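Local coordinates for protein LYND (Lyngbya aestuarii, PDB 4V1T) that probably converts cysteine residues of cyanobactin precursor peptides into thiazolines as an ATP-dependent YcaO-type heterocyclase, at residues 107-112 with 267-272; 137-142 with 262-267; 330-335 with 694-699; 536-541 with 726-731. All coordinates share one frame; numbering follows the deposited sequence.

Contact 1 (107-112 with 267-272)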
loop_
_atom_site.group_PDB
_atom_site.type_symbol
_atom_site.label_atom_id
_atom_site.label_comp_id
_atom_site.label_asym_id
_atom_site.label_seq_id
_atom_site.Cartn_x
_atom_site.Cartn_y
_atom_site.Cartn_z
ATOM N N ALA B 107 -29.704 9.760 -20.817
ATOM C CA ALA B 107 -30.559 10.929 -20.973
ATOM C C ALA B 107 -31.869 10.763 -20.203
ATOM O O ALA B 107 -32.372 11.708 -19.596
ATOM C CB ALA B 107 -30.844 11.167 -22.448
ATOM N N GLU B 108 -32.412 9.550 -20.223
ATOM C CA GLU B 108 -33.664 9.272 -19.525
ATOM C C GLU B 108 -33.451 9.283 -18.001
ATOM O O GLU B 108 -34.263 9.822 -17.249
ATOM C CB GLU B 108 -34.240 7.926 -19.970
ATOM C CG GLU B 108 -35.764 7.889 -20.026
ATOM C CD GLU B 108 -36.329 8.667 -21.200
ATOM O OE1 GLU B 108 -35.695 8.686 -22.277
ATOM O OE2 GLU B 108 -37.415 9.256 -21.038
ATOM N N ALA B 109 -32.353 8.692 -17.556
ATOM C CA ALA B 109 -32.050 8.634 -16.135
ATOM C C ALA B 109 -31.879 10.026 -15.535
ATOM O O ALA B 109 -32.255 10.269 -14.391
ATOM C CB ALA B 109 -30.802 7.817 -15.903
ATOM N N LEU B 110 -31.307 10.930 -16.317
ATOM C CA LEU B 110 -31.031 12.283 -15.857
ATOM C C LEU B 110 -32.298 13.115 -15.650
ATOM O O LEU B 110 -32.238 14.188 -15.049
ATOM C CB LEU B 110 -30.098 12.992 -16.848
ATOM C CG LEU B 110 -28.638 12.531 -16.887
ATOM C CD1 LEU B 110 -27.896 13.235 -18.007
ATOM C CD2 LEU B 110 -27.941 12.790 -15.571
ATOM N N ARG B 111 -33.436 12.623 -16.139
ATOM C CA ARG B 111 -34.722 13.315 -15.981
ATOM C C ARG B 111 -35.332 13.087 -14.606
ATOM O O ARG B 111 -36.339 13.693 -14.269
ATOM C CB ARG B 111 -35.720 12.849 -17.037
ATOM C CG ARG B 111 -35.356 13.238 -18.451
ATOM C CD ARG B 111 -36.410 12.787 -19.442
ATOM N NE ARG B 111 -36.037 13.073 -20.822
ATOM C CZ ARG B 111 -35.225 14.061 -21.206
ATOM N NH1 ARG B 111 -34.688 14.889 -20.316
ATOM N NH2 ARG B 111 -34.947 14.232 -22.494
ATOM N N GLN B 112 -34.737 12.201 -13.823
ATOM C CA GLN B 112 -35.225 11.924 -12.475
ATOM C C GLN B 112 -34.973 13.129 -11.572
ATOM O O GLN B 112 -33.830 13.579 -11.458
ATOM C CB GLN B 112 -34.528 10.696 -11.891
ATOM C CG GLN B 112 -34.885 9.386 -12.564
ATOM C CD GLN B 112 -34.004 8.246 -12.087
ATOM O OE1 GLN B 112 -34.420 7.425 -11.280
ATOM N NE2 GLN B 112 -32.769 8.198 -12.586
ATOM N N TRP B 267 -24.860 8.399 -9.615
ATOM C CA TRP B 267 -25.746 7.544 -8.831
ATOM C C TRP B 267 -27.104 7.331 -9.495
ATOM O O TRP B 267 -27.580 6.198 -9.590
ATOM C CB TRP B 267 -25.973 8.093 -7.417
ATOM C CG TRP B 267 -27.015 7.306 -6.724
ATOM C CD1 TRP B 267 -28.307 7.676 -6.503
ATOM C CD2 TRP B 267 -26.888 5.973 -6.222
ATOM N NE1 TRP B 267 -28.988 6.666 -5.877
ATOM C CE2 TRP B 267 -28.138 5.610 -5.686
ATOM C CE3 TRP B 267 -25.833 5.059 -6.157
ATOM C CZ2 TRP B 267 -28.364 4.377 -5.093
ATOM C CZ3 TRP B 267 -26.060 3.825 -5.574
ATOM C CH2 TRP B 267 -27.317 3.494 -5.053
ATOM N N ILE B 268 -27.731 8.415 -9.940
ATOM C CA ILE B 268 -29.080 8.321 -10.507
ATOM C C ILE B 268 -29.055 7.520 -11.802
ATOM O O ILE B 268 -30.008 6.778 -12.096
ATOM C CB ILE B 268 -29.728 9.707 -10.759
ATOM C CG1 ILE B 268 -28.859 10.561 -11.682
ATOM C CG2 ILE B 268 -29.957 10.420 -9.435
ATOM C CD1 ILE B 268 -29.491 11.870 -12.099
ATOM N N VAL B 269 -27.971 7.648 -12.575
ATOM C CA VAL B 269 -27.854 6.900 -13.830
ATOM C C VAL B 269 -27.714 5.421 -13.520
ATOM O O VAL B 269 -28.416 4.568 -14.086
ATOM C CB VAL B 269 -26.667 7.385 -14.668
ATOM C CG1 VAL B 269 -26.336 6.403 -15.794
ATOM C CG2 VAL B 269 -26.958 8.760 -15.228
ATOM N N LYS B 270 -26.806 5.121 -12.602
ATOM C CA LYS B 270 -26.626 3.766 -12.110
ATOM C C LYS B 270 -27.939 3.178 -11.585
ATOM O O LYS B 270 -28.292 2.029 -11.867
ATOM C CB LYS B 270 -25.553 3.758 -11.024
ATOM C CG LYS B 270 -25.360 2.432 -10.307
ATOM C CD LYS B 270 -23.902 2.251 -9.921
ATOM C CE LYS B 270 -23.680 1.084 -9.001
ATOM N NZ LYS B 270 -22.291 1.085 -8.469
ATOM N N TYR B 271 -28.668 3.985 -10.833
ATOM C CA TYR B 271 -29.914 3.544 -10.225
ATOM C C TYR B 271 -30.968 3.244 -11.285
ATOM O O TYR B 271 -31.715 2.280 -11.162
ATOM C CB TYR B 271 -30.433 4.615 -9.281
ATOM C CG TYR B 271 -31.846 4.377 -8.808
ATOM C CD1 TYR B 271 -32.145 3.322 -7.957
ATOM C CD2 TYR B 271 -32.879 5.205 -9.215
ATOM C CE1 TYR B 271 -33.440 3.105 -7.511
ATOM C CE2 TYR B 271 -34.171 4.998 -8.772
ATOM C CZ TYR B 271 -34.443 3.950 -7.917
ATOM O OH TYR B 271 -35.725 3.731 -7.479
ATOM N N HIS B 272 -31.023 4.084 -12.320
ATOM C CA HIS B 272 -31.973 3.914 -13.398
ATOM C C HIS B 272 -31.736 2.589 -14.122
ATOM O O HIS B 272 -32.675 1.864 -14.396
ATOM C CB HIS B 272 -31.870 5.076 -14.381
ATOM C CG HIS B 272 -32.754 4.937 -15.578
ATOM N ND1 HIS B 272 -34.112 5.167 -15.530
ATOM C CD2 HIS B 272 -32.476 4.601 -16.859
ATOM C CE1 HIS B 272 -34.635 4.972 -16.724
ATOM N NE2 HIS B 272 -33.664 4.628 -17.551
#
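Gln112 carries the polar part of this contact, its carboxamide NE2 donating to the main-chain O of Ile268 at 3.1 Å. That N-H meets the carbonyl from above its plane, whereas the second bond of the same nitrogen, to Ala109 O at 2.8 Å, is nearly straight (169°) and lies on a lone pair. Both acceptors sit close to the amide plane, so the two bonds fix the rotation of the carboxamide and lay it almost coplanar with the Tyr271 ring, whose CD2-CE2 edge OE1 approaches in plane, 3.4 Å from Tyr271 CD2. Next to this amide, Ala109 CB packs on His272 CB at 3.3 Å, and Ala109 CA lies over one face of the imidazole, toward its rim. Leu110 CD2 reaches round to Ile268 CD1 (3.9 Å) and Val269 CG2, with Trp96 of helix 90-98 touching both Leu110 and Val269. The type I turn from Ala109 to Gln112 folds the glutamine back, and its chain, extended beyond CG, spans to helix 250-275. Each carbonyl gripped by NE2 also accepts a backbone N-H, from Gln112 and His272 respectively, so a single amide nitrogen joins the turn to the helix through oxygens already engaged in main-chain bonding.

Contact 2 (137-142 with 262-267)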
loop_
_atom_site.group_PDB
_atom_site.type_symbol
_atom_site.label_atom_id
_atom_site.label_comp_id
_atom_site.label_asym_id
_atom_site.label_seq_id
_atom_site.Cartn_x
_atom_site.Cartn_y
_atom_site.Cartn_z
ATOM N N ILE B 137 -25.982 20.121 -15.578
ATOM C CA ILE B 137 -25.731 18.787 -16.096
ATOM C C ILE B 137 -27.036 18.041 -16.344
ATOM O O ILE B 137 -27.031 16.835 -16.558
ATOM C CB ILE B 137 -24.819 17.968 -15.156
ATOM C CG1 ILE B 137 -25.418 17.859 -13.754
ATOM C CG2 ILE B 137 -23.445 18.616 -15.074
ATOM C CD1 ILE B 137 -24.661 16.922 -12.845
ATOM N N GLY B 138 -28.150 18.763 -16.314
ATOM C CA GLY B 138 -29.437 18.217 -16.727
ATOM C C GLY B 138 -30.313 17.648 -15.628
ATOM O O GLY B 138 -31.346 17.054 -15.909
ATOM N N ILE B 139 -29.912 17.831 -14.375
ATOM C CA ILE B 139 -30.656 17.279 -13.253
ATOM C C ILE B 139 -31.486 18.367 -12.594
ATOM O O ILE B 139 -30.956 19.413 -12.220
ATOM C CB ILE B 139 -29.711 16.632 -12.220
ATOM C CG1 ILE B 139 -29.015 15.428 -12.848
ATOM C CG2 ILE B 139 -30.481 16.171 -10.994
ATOM C CD1 ILE B 139 -27.862 14.882 -12.042
ATOM N N SER B 140 -32.788 18.119 -12.462
ATOM C CA SER B 140 -33.707 19.097 -11.884
ATOM C C SER B 140 -33.881 18.860 -10.384
ATOM O O SER B 140 -33.804 17.726 -9.910
ATOM C CB SER B 140 -35.068 19.027 -12.577
ATOM O OG SER B 140 -35.594 17.718 -12.491
ATOM N N VAL B 141 -34.138 19.940 -9.656
ATOM C CA VAL B 141 -34.249 19.907 -8.213
ATOM C C VAL B 141 -35.650 20.293 -7.755
ATOM O O VAL B 141 -36.282 21.179 -8.323
ATOM C CB VAL B 141 -33.250 20.878 -7.562
ATOM C CG1 VAL B 141 -33.335 20.800 -6.041
ATOM C CG2 VAL B 141 -31.840 20.583 -8.047
ATOM N N GLN B 142 -36.120 19.613 -6.715
ATOM C CA GLN B 142 -37.371 19.972 -6.039
ATOM C C GLN B 142 -37.130 20.122 -4.547
ATOM O O GLN B 142 -36.133 19.632 -4.027
ATOM C CB GLN B 142 -38.431 18.911 -6.296
ATOM C CG GLN B 142 -38.874 18.862 -7.743
ATOM C CD GLN B 142 -40.025 17.915 -7.967
ATOM O OE1 GLN B 142 -40.839 17.684 -7.067
ATOM N NE2 GLN B 142 -40.111 17.370 -9.166
ATOM N N THR B 262 -21.550 15.654 -9.865
ATOM C CA THR B 262 -21.098 14.545 -10.694
ATOM C C THR B 262 -21.476 13.198 -10.086
ATOM O O THR B 262 -21.969 12.306 -10.777
ATOM C CB THR B 262 -19.571 14.602 -10.886
ATOM O OG1 THR B 262 -19.226 15.825 -11.540
ATOM C CG2 THR B 262 -19.077 13.431 -11.723
ATOM N N GLU B 263 -21.242 13.047 -8.784
ATOM C CA GLU B 263 -21.518 11.780 -8.112
ATOM C C GLU B 263 -23.021 11.549 -7.948
ATOM O O GLU B 263 -23.489 10.402 -7.905
ATOM C CB GLU B 263 -20.814 11.727 -6.760
ATOM C CG GLU B 263 -19.300 11.695 -6.854
ATOM C CD GLU B 263 -18.769 10.483 -7.603
ATOM O OE1 GLU B 263 -19.354 9.386 -7.474
ATOM O OE2 GLU B 263 -17.755 10.624 -8.314
ATOM N N ILE B 264 -23.770 12.636 -7.861
ATOM C CA ILE B 264 -25.216 12.548 -7.831
ATOM C C ILE B 264 -25.707 12.006 -9.176
ATOM O O ILE B 264 -26.528 11.106 -9.223
ATOM C CB ILE B 264 -25.858 13.912 -7.527
ATOM C CG1 ILE B 264 -25.695 14.237 -6.039
ATOM C CG2 ILE B 264 -27.353 13.899 -7.865
ATOM C CD1 ILE B 264 -25.885 15.709 -5.701
ATOM N N ALA B 265 -25.184 12.574 -10.256
ATOM C CA ALA B 265 -25.531 12.145 -11.609
ATOM C C ALA B 265 -25.171 10.683 -11.829
ATOM O O ALA B 265 -25.960 9.915 -12.363
ATOM C CB ALA B 265 -24.835 13.018 -12.636
ATOM N N LYS B 266 -23.979 10.301 -11.397
ATOM C CA LYS B 266 -23.522 8.946 -11.564
ATOM C C LYS B 266 -24.385 7.977 -10.782
ATOM O O LYS B 266 -24.624 6.857 -11.231
ATOM C CB LYS B 266 -22.060 8.809 -11.140
ATOM C CG LYS B 266 -21.068 9.341 -12.164
ATOM C CD LYS B 266 -19.700 8.709 -12.006
ATOM C CE LYS B 266 -18.920 9.354 -10.893
ATOM N NZ LYS B 266 -17.939 8.423 -10.289
ATOM N N TRP B 267 -24.860 8.399 -9.615
ATOM C CA TRP B 267 -25.746 7.544 -8.831
ATOM C C TRP B 267 -27.104 7.331 -9.495
ATOM O O TRP B 267 -27.580 6.198 -9.590
ATOM C CB TRP B 267 -25.973 8.093 -7.417
ATOM C CG TRP B 267 -27.015 7.306 -6.724
ATOM C CD1 TRP B 267 -28.307 7.676 -6.503
ATOM C CD2 TRP B 267 -26.888 5.973 -6.222
ATOM N NE1 TRP B 267 -28.988 6.666 -5.877
ATOM C CE2 TRP B 267 -28.138 5.610 -5.686
ATOM C CE3 TRP B 267 -25.833 5.059 -6.157
ATOM C CZ2 TRP B 267 -28.364 4.377 -5.093
ATOM C CZ3 TRP B 267 -26.060 3.825 -5.574
ATOM C CH2 TRP B 267 -27.317 3.494 -5.053
#
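A Schellman motif closes helix 124-135, and the apolar residues flanking its C-prime glycine form this contact with helix 250-275. Gly138 has positive phi (95°), a conformation in which a side chain would collide with the preceding carbonyl oxygen; Gly138 N and Ile139 N return to Arg135 O and Leu134 O. The turn leaves Ile137 and Ile139 both directed at Ala265, and their CD1 methyls converge on its small side chain. Ile139 CD1 comes to 3.6 Å from Ala265 CB and is equally close to the alpha carbon, while Ile137 CD1 stops 3.9 Å from Ala265 CB. The isoleucines reach there by different torsions: Ile137 holds CG1 in the crowded position between backbone N and carbonyl carbon (chi1 57°), whereas Ile139 has CG1 anti to the carbonyl carbon (chi1 -65°). Ile139 CD1 also approaches Ile264 CG2 at 4.3 Å; the side chains that meet here are buried and touch through carbon atoms, and no hydrogen bond crosses the contact. On the neighbouring turn, Thr262 OG1 bonds to Ser251 OG of the second subunit, and Pro250 of that subunit packs on Ile137, placing the contact beside the dimer interface. Leu134 of helix 124-135 touches Ile139 and Ile264, and beyond the isoleucines the chain enters the short, weakly bonded strand 141-142, outermost within this chain and parallel to strand 114-118 in the mixed sheet.

Contact 3 (330-335 with 694-699)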
loop_
_atom_site.group_PDB
_atom_site.type_symbol
_atom_site.label_atom_id
_atom_site.label_comp_id
_atom_site.label_asym_id
_atom_site.label_seq_id
_atom_site.Cartn_x
_atom_site.Cartn_y
_atom_site.Cartn_z
ATOM N N LEU B 330 -16.272 -24.918 18.741
ATOM C CA LEU B 330 -14.848 -25.063 18.446
ATOM C C LEU B 330 -14.621 -26.246 17.510
ATOM O O LEU B 330 -15.326 -27.244 17.576
ATOM C CB LEU B 330 -14.032 -25.228 19.724
ATOM C CG LEU B 330 -13.954 -24.038 20.696
ATOM C CD1 LEU B 330 -12.648 -24.088 21.481
ATOM C CD2 LEU B 330 -14.092 -22.688 19.996
ATOM N N GLU B 331 -13.630 -26.116 16.637
ATOM C CA GLU B 331 -13.385 -27.103 15.599
ATOM C C GLU B 331 -11.935 -27.052 15.138
ATOM O O GLU B 331 -11.218 -26.105 15.439
ATOM C CB GLU B 331 -14.321 -26.855 14.412
ATOM C CG GLU B 331 -14.271 -25.431 13.879
ATOM C CD GLU B 331 -15.293 -25.184 12.788
ATOM O OE1 GLU B 331 -16.464 -24.900 13.122
ATOM O OE2 GLU B 331 -14.930 -25.277 11.598
ATOM N N SER B 332 -11.529 -28.070 14.389
ATOM C CA SER B 332 -10.162 -28.211 13.910
ATOM C C SER B 332 -9.731 -27.064 12.996
ATOM O O SER B 332 -10.365 -26.784 11.976
ATOM C CB SER B 332 -10.014 -29.540 13.158
ATOM O OG SER B 332 -8.779 -29.601 12.469
ATOM N N ARG B 333 -8.635 -26.412 13.373
ATOM C CA ARG B 333 -8.023 -25.363 12.560
ATOM C C ARG B 333 -6.578 -25.742 12.251
ATOM O O ARG B 333 -5.691 -25.544 13.077
ATOM C CB ARG B 333 -8.084 -24.017 13.284
ATOM C CG ARG B 333 -9.494 -23.504 13.542
ATOM C CD ARG B 333 -10.234 -23.181 12.262
ATOM N NE ARG B 333 -11.574 -22.653 12.518
ATOM C CZ ARG B 333 -12.499 -22.471 11.583
ATOM N NH1 ARG B 333 -12.244 -22.773 10.319
ATOM N NH2 ARG B 333 -13.685 -21.986 11.917
ATOM N N PRO B 334 -6.337 -26.325 11.065
ATOM C CA PRO B 334 -4.971 -26.713 10.702
ATOM C C PRO B 334 -4.031 -25.517 10.516
ATOM O O PRO B 334 -4.371 -24.562 9.818
ATOM C CB PRO B 334 -5.156 -27.469 9.375
ATOM C CG PRO B 334 -6.578 -27.921 9.381
ATOM C CD PRO B 334 -7.328 -26.835 10.098
ATOM N N LYS B 335 -2.859 -25.582 11.144
ATOM C CA LYS B 335 -1.823 -24.575 10.949
ATOM C C LYS B 335 -1.199 -24.740 9.568
ATOM O O LYS B 335 -0.921 -25.860 9.136
ATOM C CB LYS B 335 -0.735 -24.696 12.016
ATOM C CG LYS B 335 -1.237 -24.690 13.450
ATOM C CD LYS B 335 -0.085 -24.885 14.422
ATOM C CE LYS B 335 -0.573 -25.144 15.841
ATOM N NZ LYS B 335 0.441 -25.885 16.635
ATOM N N SER B 694 1.012 -29.268 18.346
ATOM C CA SER B 694 0.675 -30.063 17.171
ATOM C C SER B 694 0.689 -29.180 15.930
ATOM O O SER B 694 1.331 -28.136 15.925
ATOM C CB SER B 694 -0.703 -30.692 17.343
ATOM O OG SER B 694 -1.711 -29.709 17.226
ATOM N N ASP B 695 -0.013 -29.603 14.881
ATOM C CA ASP B 695 -0.215 -28.773 13.694
ATOM C C ASP B 695 -1.665 -28.332 13.602
ATOM O O ASP B 695 -2.111 -27.825 12.572
ATOM C CB ASP B 695 0.191 -29.533 12.430
ATOM C CG ASP B 695 1.694 -29.645 12.282
ATOM O OD1 ASP B 695 2.321 -28.656 11.846
ATOM O OD2 ASP B 695 2.250 -30.719 12.597
ATOM N N ASP B 696 -2.400 -28.543 14.687
ATOM C CA ASP B 696 -3.785 -28.132 14.771
ATOM C C ASP B 696 -3.927 -27.149 15.918
ATOM O O ASP B 696 -3.577 -27.457 17.057
ATOM C CB ASP B 696 -4.695 -29.335 14.980
ATOM C CG ASP B 696 -6.144 -29.020 14.699
ATOM O OD1 ASP B 696 -6.576 -27.875 14.962
ATOM O OD2 ASP B 696 -6.854 -29.921 14.209
ATOM N N ILE B 697 -4.441 -25.964 15.613
ATOM C CA ILE B 697 -4.582 -24.923 16.618
ATOM C C ILE B 697 -5.568 -25.378 17.689
ATOM O O ILE B 697 -5.347 -25.166 18.879
ATOM C CB ILE B 697 -5.041 -23.584 15.996
ATOM C CG1 ILE B 697 -4.047 -23.117 14.930
ATOM C CG2 ILE B 697 -5.152 -22.507 17.066
ATOM C CD1 ILE B 697 -4.576 -22.015 14.026
ATOM N N TYR B 698 -6.644 -26.024 17.260
ATOM C CA TYR B 698 -7.673 -26.499 18.178
ATOM C C TYR B 698 -7.141 -27.549 19.152
ATOM O O TYR B 698 -7.525 -27.580 20.317
ATOM C CB TYR B 698 -8.855 -27.072 17.392
ATOM C CG TYR B 698 -9.898 -27.729 18.263
ATOM C CD1 TYR B 698 -10.555 -27.012 19.252
ATOM C CD2 TYR B 698 -10.227 -29.060 18.095
ATOM C CE1 TYR B 698 -11.506 -27.612 20.056
ATOM C CE2 TYR B 698 -11.178 -29.665 18.893
ATOM C CZ TYR B 698 -11.812 -28.938 19.869
ATOM O OH TYR B 698 -12.755 -29.548 20.656
ATOM N N THR B 699 -6.270 -28.422 18.666
ATOM C CA THR B 699 -5.673 -29.423 19.528
ATOM C C THR B 699 -4.776 -28.736 20.545
ATOM O O THR B 699 -4.672 -29.174 21.686
ATOM C CB THR B 699 -4.863 -30.454 18.721
ATOM O OG1 THR B 699 -5.709 -31.049 17.730
ATOM C CG2 THR B 699 -4.316 -31.553 19.633
#
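The carboxylate of Asp696 is held by three donors across and within the contact. Ser332 OG donates to Asp696 OD2 at 2.6 Å, and Arg333 N donates to Asp696 OD1 at 3.0 Å; Asp696 is the N-cap of helix 697-710, and OD1 also accepts the capping bond from Tyr698 N. All three donors stand out of the carboxylate plane, and CG, anti to the backbone N (chi1 -164°), carries the group back to the loop. An alanine here would remove both carboxylate oxygens and would probably loosen the loop at Ser332 and Arg333 as well as the first turn of the helix. The backbones are joined by a single beta bridge at Pro334 and Asp696, with Ile697 N donating to Arg333 O (2.9 Å) and Lys335 N to Asp695 O (2.8 Å), both at 166°. Lys335, extended beyond CG, runs alongside the 694-696 backbone until NZ reaches Ser694 O at 2.5 Å, while Asp700 supplies a salt bridge to the same ammonium. Ser694 OG in turn accepts from Asp696 N in an ST turn. Packing surrounds these bonds: Lys335 CG touches Ile697 CG1 at 3.5 Å, Leu330 CB meets Tyr698 CE1 at the same distance, and Glu331 N lies over one face of the tyrosine ring. The Arg333 end leads away from 694-699, NE forming a salt bridge with Glu539. Helix 538-561 thus flanks the bridge, its Glu540 and Leu543 touching Ile697, so that the loop between helices 319-324 and 348-355 lies against the start of one helix and beside another.

Contact 4 (536-541 with 726-731)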
loop_
_atom_site.group_PDB
_atom_site.type_symbol
_atom_site.label_atom_id
_atom_site.label_comp_id
_atom_site.label_asym_id
_atom_site.label_seq_id
_atom_site.Cartn_x
_atom_site.Cartn_y
_atom_site.Cartn_z
ATOM N N ASN B 536 -7.553 -14.944 13.393
ATOM C CA ASN B 536 -8.331 -15.218 12.202
ATOM C C ASN B 536 -9.464 -16.190 12.491
ATOM O O ASN B 536 -10.440 -16.252 11.746
ATOM C CB ASN B 536 -7.423 -15.754 11.095
ATOM C CG ASN B 536 -6.375 -14.741 10.671
ATOM O OD1 ASN B 536 -6.633 -13.879 9.832
ATOM N ND2 ASN B 536 -5.186 -14.837 11.257
ATOM N N THR B 537 -9.319 -16.948 13.575
ATOM C CA THR B 537 -10.357 -17.848 14.044
ATOM C C THR B 537 -10.495 -17.694 15.555
ATOM O O THR B 537 -9.625 -17.124 16.201
ATOM C CB THR B 537 -10.031 -19.312 13.722
ATOM O OG1 THR B 537 -9.011 -19.778 14.613
ATOM C CG2 THR B 537 -9.551 -19.474 12.282
ATOM N N LEU B 538 -11.581 -18.218 16.111
ATOM C CA LEU B 538 -11.796 -18.192 17.551
ATOM C C LEU B 538 -10.695 -18.938 18.276
ATOM O O LEU B 538 -10.168 -18.461 19.270
ATOM C CB LEU B 538 -13.150 -18.816 17.923
ATOM C CG LEU B 538 -14.384 -17.919 17.908
ATOM C CD1 LEU B 538 -15.619 -18.754 18.214
ATOM C CD2 LEU B 538 -14.248 -16.764 18.896
ATOM N N GLU B 539 -10.360 -20.124 17.778
ATOM C CA GLU B 539 -9.401 -20.983 18.478
ATOM C C GLU B 539 -8.000 -20.391 18.403
ATOM O O GLU B 539 -7.168 -20.636 19.271
ATOM C CB GLU B 539 -9.430 -22.422 17.942
ATOM C CG GLU B 539 -9.845 -22.589 16.492
ATOM C CD GLU B 539 -11.350 -22.557 16.284
ATOM O OE1 GLU B 539 -12.064 -23.284 16.993
ATOM O OE2 GLU B 539 -11.815 -21.793 15.410
ATOM N N GLU B 540 -7.749 -19.605 17.363
ATOM C CA GLU B 540 -6.480 -18.902 17.213
ATOM C C GLU B 540 -6.371 -17.816 18.267
ATOM O O GLU B 540 -5.330 -17.640 18.905
ATOM C CB GLU B 540 -6.390 -18.282 15.818
ATOM C CG GLU B 540 -4.987 -18.156 15.258
ATOM C CD GLU B 540 -4.991 -17.602 13.838
ATOM O OE1 GLU B 540 -5.220 -18.387 12.891
ATOM O OE2 GLU B 540 -4.792 -16.375 13.674
ATOM N N ALA B 541 -7.457 -17.083 18.445
ATOM C CA ALA B 541 -7.499 -16.003 19.413
ATOM C C ALA B 541 -7.436 -16.532 20.850
ATOM O O ALA B 541 -6.781 -15.936 21.709
ATOM C CB ALA B 541 -8.753 -15.171 19.204
ATOM N N GLY B 726 -15.593 -8.619 12.111
ATOM C CA GLY B 726 -15.270 -9.886 11.456
ATOM C C GLY B 726 -14.145 -10.620 12.152
ATOM O O GLY B 726 -14.293 -11.778 12.535
ATOM N N LEU B 727 -13.014 -9.943 12.312
ATOM C CA LEU B 727 -11.868 -10.503 13.025
ATOM C C LEU B 727 -12.271 -10.963 14.414
ATOM O O LEU B 727 -12.869 -10.210 15.182
ATOM C CB LEU B 727 -10.747 -9.466 13.137
ATOM C CG LEU B 727 -9.433 -9.957 13.743
ATOM C CD1 LEU B 727 -8.732 -10.935 12.800
ATOM C CD2 LEU B 727 -8.527 -8.783 14.078
ATOM N N ASN B 728 -11.943 -12.207 14.737
ATOM C CA ASN B 728 -12.301 -12.769 16.027
ATOM C C ASN B 728 -11.504 -12.143 17.150
ATOM O O ASN B 728 -10.291 -12.003 17.052
ATOM C CB ASN B 728 -12.098 -14.279 16.026
ATOM C CG ASN B 728 -13.024 -14.988 15.054
ATOM O OD1 ASN B 728 -12.582 -15.547 14.058
ATOM N ND2 ASN B 728 -14.316 -14.970 15.351
ATOM N N VAL B 729 -12.199 -11.754 18.212
ATOM C CA VAL B 729 -11.569 -11.232 19.410
ATOM C C VAL B 729 -12.181 -11.900 20.632
ATOM O O VAL B 729 -13.406 -12.004 20.743
ATOM C CB VAL B 729 -11.728 -9.705 19.520
ATOM C CG1 VAL B 729 -11.015 -9.176 20.767
ATOM C CG2 VAL B 729 -11.180 -9.026 18.277
ATOM N N VAL B 730 -11.323 -12.341 21.552
ATOM C CA VAL B 730 -11.781 -12.976 22.791
ATOM C C VAL B 730 -11.043 -12.441 24.004
ATOM O O VAL B 730 -9.985 -11.826 23.882
ATOM C CB VAL B 730 -11.568 -14.493 22.772
ATOM C CG1 VAL B 730 -12.347 -15.141 21.635
ATOM C CG2 VAL B 730 -10.085 -14.809 22.657
ATOM N N LYS B 731 -11.613 -12.686 25.175
ATOM C CA LYS B 731 -10.877 -12.543 26.419
ATOM C C LYS B 731 -10.889 -13.892 27.105
ATOM O O LYS B 731 -11.954 -14.424 27.406
ATOM C CB LYS B 731 -11.480 -11.466 27.324
ATOM C CG LYS B 731 -10.789 -11.351 28.682
ATOM C CD LYS B 731 -11.282 -10.154 29.482
ATOM C CE LYS B 731 -10.423 -9.908 30.724
ATOM N NZ LYS B 731 -9.102 -9.298 30.381
#
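Asn728 reaches from strand 728-733 to the start of helix 538-561, with CG anti to the carbonyl carbon (chi1 -65°), beside its own backbone N. Its CB lies 3.8 Å from Thr537 O, and its carboxamide carbon CG is 3.7 Å from Leu538 N, so the group rests against the helix N-terminus and crosses the Leu538 side chain at about a right angle. Leu538 carries CG anti to the carbonyl carbon (chi1 -86°), which brings its end nearer the strand, CD2 lying 3.7 Å from Val730 CG1. The other methyl of that valine, CG2, occupies the crowded position between backbone N and carbonyl carbon, where it meets Ala541 CB at 3.7 Å; with its two branches Val730 therefore touches residues one helical turn apart. This is the first turn of a helix packed against a strand of an antiparallel sheet, 728-733 lying between 532-535 and 716-719 in the YcaO domain. An alanine in place of Asn728 would take away the carboxamide and is likely to leave the first turn of the helix less closely packed on the strand. Thr537 caps that turn, OG1 accepting from Glu540 N at 3.0 Å. Just before it, Asn536 belongs to the ADP pocket, its ND2 making a weak hydrogen bond to N1 of the nucleotide. Glu540 OE2 takes both the backbone N of Asn536 (3.1 Å) and its ND2 (2.9 Å), the latter on the syn lone pair, and Thr351 OG1 bonds Asn536 OD1; these bonds position the amide that meets the adenine.

How the contacts relate
The four contacts form two well-separated pairs. Contacts 1 and 2, with centres 8 Å apart, use successive turns of helix 250-275 and share Trp267; they merge where Ile268 CD1 meets Ile139 CD1 at 3.4 Å. Contacts 3 and 4 have centres 13 Å apart and are joined through Glu539, whose O lies 3.5 Å from Ile697 CG2 and whose OE1 probably accepts from Glu331 N. Contact 4 enters the nucleotide site directly through Asn536, whereas in contact 3 the Ile697 side chain stays about 10 Å from ADP. The centres of contacts 2 and 4 are about 45 Å apart, so the packing beside the second subunit lies far from the nucleotide pocket of the same chain.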